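Local coordinates for protein-arginine-phosphatase (Bacillus subtilis subsp. subtilis, PDB 4KK3) that removes phosphate from phosphoarginine residues of many proteins, counteracting the arginine kinase McsB, with almost no activity on phosphoserine, phosphothreonine or phosphotyrosine peptides, at residues A17-K22 and I60-V65. Residues are numbered along the deposited sequence; the frame is centred on the assembly and turned at random.
Sequences AEALFK and IALNHV
Ala19 meets Ile60 and Leu62 where the loop 60-65 packs against helix 13-28 in the low molecular weight phosphatase fold, a parallel four-stranded sheet flanked by helices. The methyl of Ala19 is approached by two loop residues, Ile60 through CG2 and Leu62 through CD1, the latter at 3.9 Å from Ala19 CB. The Ile60 branches divide between neighbouring helix residues: CG2 turns to Ala19, while CG1, anti to the carbonyl carbon (chi1 -68°), leads to CD1, which touches Leu20 CD2 at 3.7 Å. These two side chains cross at about a right angle, and Leu20 is buried against helix 124-145.

Farther along the loop the contact turns polar. The Glu18 carboxylate stands 85° to the His64 ring, and Glu18 OE1 lies 4.0 Å from His64 ND1, too far for a hydrogen bond. OE1 is instead hydrogen-bonded to Ser36, and His64 NE2 to the backbone O of Asn10 in the substrate-binding loop. Lys22 NZ makes a salt bridge to Glu18 OE2 at 2.8 Å, meeting OE2 on the anti side, 26° out of the carboxylate plane. An alanine in place of Glu18 would probably leave the Lys22 ammonium without its carboxylate mate and Ser36 OG without its bond to OE1.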
ATOM      1  N   ALA A  17      -1.837   2.306   3.843  1.00 12.76           N
ATOM      2  CA  ALA A  17      -1.861   2.911   2.508  1.00 14.78           C
ATOM      3  C   ALA A  17      -3.215   2.753   1.805  1.00 16.60           C
ATOM      4  O   ALA A  17      -3.732   3.697   1.197  1.00 19.62           O
ATOM      5  CB  ALA A  17      -0.749   2.322   1.643  1.00 14.04           C
ATOM      6  N   GLU A  18      -3.772   1.552   1.875  1.00 16.07           N
ATOM      7  CA  GLU A  18      -5.080   1.252   1.300  1.00 15.10           C
ATOM      8  C   GLU A  18      -6.172   2.176   1.870  1.00 15.94           C
ATOM      9  O   GLU A  18      -6.965   2.755   1.136  1.00 17.32           O
ATOM     10  CB  GLU A  18      -5.432  -0.215   1.586  1.00 16.28           C
ATOM     11  CG  GLU A  18      -6.858  -0.613   1.199  1.00 20.37           C
ATOM     12  CD  GLU A  18      -7.199  -2.064   1.531  1.00 26.36           C
ATOM     13  OE1 GLU A  18      -6.388  -2.756   2.184  1.00 23.94           O
ATOM     14  OE2 GLU A  18      -8.299  -2.513   1.150  1.00 34.18           O
ATOM     15  N   ALA A  19      -6.206   2.315   3.185  1.00 15.65           N
ATOM     16  CA  ALA A  19      -7.269   3.115   3.805  1.00 14.06           C
ATOM     17  C   ALA A  19      -7.078   4.596   3.518  1.00 15.47           C
ATOM     18  O   ALA A  19      -8.056   5.306   3.220  1.00 18.75           O
ATOM     19  CB  ALA A  19      -7.313   2.854   5.301  1.00 18.12           C
ATOM     20  N   LEU A  20      -5.840   5.077   3.628  1.00 14.44           N
ATOM     21  CA  LEU A  20      -5.526   6.464   3.290  1.00 16.20           C
ATOM     22  C   LEU A  20      -5.836   6.768   1.815  1.00 18.68           C
ATOM     23  O   LEU A  20      -6.460   7.792   1.495  1.00 19.94           O
ATOM     24  CB  LEU A  20      -4.060   6.797   3.595  1.00 16.77           C
ATOM     25  CG  LEU A  20      -3.630   6.852   5.065  1.00 18.26           C
ATOM     26  CD1 LEU A  20      -2.117   6.914   5.171  1.00 20.53           C
ATOM     27  CD2 LEU A  20      -4.251   8.079   5.720  1.00 25.02           C
ATOM     28  N   PHE A  21      -5.396   5.890   0.913  1.00 16.90           N
ATOM     29  CA  PHE A  21      -5.638   6.129  -0.513  1.00 18.72           C
ATOM     30  C   PHE A  21      -7.115   6.048  -0.927  1.00 20.94           C
ATOM     31  O   PHE A  21      -7.566   6.808  -1.794  1.00 22.71           O
ATOM     32  CB  PHE A  21      -4.788   5.206  -1.384  1.00 18.93           C
ATOM     33  CG  PHE A  21      -4.791   5.591  -2.830  1.00 20.54           C
ATOM     34  CD1 PHE A  21      -4.232   6.795  -3.234  1.00 20.33           C
ATOM     35  CD2 PHE A  21      -5.346   4.756  -3.781  1.00 25.73           C
ATOM     36  CE1 PHE A  21      -4.242   7.165  -4.582  1.00 21.55           C
ATOM     37  CE2 PHE A  21      -5.353   5.123  -5.128  1.00 24.40           C
ATOM     38  CZ  PHE A  21      -4.802   6.324  -5.513  1.00 24.62           C
ATOM     39  N   LYS A  22      -7.866   5.132  -0.326  1.00 20.22           N
ATOM     40  CA  LYS A  22      -9.297   5.039  -0.628  1.00 23.17           C
ATOM     41  C   LYS A  22      -9.990   6.356  -0.296  1.00 26.83           C
ATOM     42  O   LYS A  22     -10.838   6.829  -1.056  1.00 26.28           O
ATOM     43  CB  LYS A  22      -9.949   3.895   0.142  1.00 24.24           C
ATOM     44  CG  LYS A  22      -9.698   2.514  -0.452  1.00 25.69           C
ATOM     45  CD  LYS A  22     -10.166   1.438   0.512  1.00 34.20           C
ATOM     46  CE  LYS A  22     -10.233   0.069  -0.136  1.00 41.97           C
ATOM     47  NZ  LYS A  22     -10.612  -0.970   0.872  1.00 44.63           N
ATOM     48  N   ILE A  60     -10.138   8.169  10.071  1.00 20.78           N
ATOM     49  CA  ILE A  60     -10.255   7.109   9.088  1.00 19.64           C
ATOM     50  C   ILE A  60     -10.281   5.786   9.823  1.00 21.24           C
ATOM     51  O   ILE A  60      -9.452   5.556  10.704  1.00 20.50           O
ATOM     52  CB  ILE A  60      -9.052   7.125   8.116  1.00 20.42           C
ATOM     53  CG1 ILE A  60      -9.109   8.378   7.232  1.00 27.60           C
ATOM     54  CG2 ILE A  60      -9.058   5.872   7.248  1.00 23.30           C
ATOM     55  CD1 ILE A  60      -7.924   8.507   6.273  1.00 30.56           C
ATOM     56  N   ALA A  61     -11.224   4.914   9.475  1.00 18.68           N
ATOM     57  CA  ALA A  61     -11.328   3.619  10.143  1.00 23.19           C
ATOM     58  C   ALA A  61     -10.471   2.590   9.426  1.00 25.56           C
ATOM     59  O   ALA A  61     -10.568   2.425   8.216  1.00 29.63           O
ATOM     60  CB  ALA A  61     -12.781   3.152  10.201  1.00 22.06           C
ATOM     61  N   LEU A  62      -9.617   1.906  10.174  1.00 20.24           N
ATOM     62  CA  LEU A  62      -8.782   0.874   9.578  1.00 19.09           C
ATOM     63  C   LEU A  62      -9.240  -0.483  10.093  1.00 19.37           C
ATOM     64  O   LEU A  62      -8.672  -1.036  11.043  1.00 21.67           O
ATOM     65  CB  LEU A  62      -7.314   1.134   9.898  1.00 19.06           C
ATOM     66  CG  LEU A  62      -6.298   0.151   9.328  1.00 21.18           C
ATOM     67  CD1 LEU A  62      -6.499   0.003   7.817  1.00 17.87           C
ATOM     68  CD2 LEU A  62      -4.887   0.630   9.668  1.00 19.25           C
ATOM     69  N   ASN A  63     -10.318  -0.979   9.488  1.00 19.69           N
ATOM     70  CA  ASN A  63     -10.911  -2.256   9.865  1.00 20.22           C
ATOM     71  C   ASN A  63     -10.461  -3.273   8.843  1.00 25.64           C
ATOM     72  O   ASN A  63     -11.052  -3.406   7.767  1.00 22.97           O
ATOM     73  CB  ASN A  63     -12.440  -2.170   9.879  1.00 25.45           C
ATOM     74  CG  ASN A  63     -13.095  -3.425  10.444  1.00 27.44           C
ATOM     75  OD1 ASN A  63     -12.435  -4.429  10.694  1.00 26.47           O
ATOM     76  ND2 ASN A  63     -14.407  -3.373  10.636  1.00 29.69           N
ATOM     77  N   HIS A  64      -9.410  -3.992   9.192  1.00 20.69           N
ATOM     78  CA  HIS A  64      -8.660  -4.702   8.185  1.00 22.48           C
ATOM     79  C   HIS A  64      -8.352  -6.121   8.593  1.00 28.02           C
ATOM     80  O   HIS A  64      -8.019  -6.392   9.744  1.00 31.07           O
ATOM     81  CB  HIS A  64      -7.352  -3.961   7.940  1.00 19.09           C
ATOM     82  CG  HIS A  64      -6.408  -4.702   7.050  1.00 21.79           C
ATOM     83  ND1 HIS A  64      -6.578  -4.766   5.687  1.00 22.79           N
ATOM     84  CD2 HIS A  64      -5.302  -5.427   7.331  1.00 26.57           C
ATOM     85  CE1 HIS A  64      -5.608  -5.492   5.160  1.00 18.69           C
ATOM     86  NE2 HIS A  64      -4.820  -5.903   6.136  1.00 22.73           N
ATOM     87  N   VAL A  65      -8.442  -7.025   7.627  1.00 25.29           N
ATOM     88  CA  VAL A  65      -8.043  -8.401   7.847  1.00 21.35           C
ATOM     89  C   VAL A  65      -6.920  -8.735   6.867  1.00 21.22           C
ATOM     90  O   VAL A  65      -7.051  -8.488   5.675  1.00 23.71           O
ATOM     91  CB  VAL A  65      -9.223  -9.356   7.639  1.00 28.48           C
ATOM     92  CG1 VAL A  65      -8.746 -10.773   7.580  1.00 31.21           C
ATOM     93  CG2 VAL A  65     -10.231  -9.191   8.760  1.00 27.94           C
TER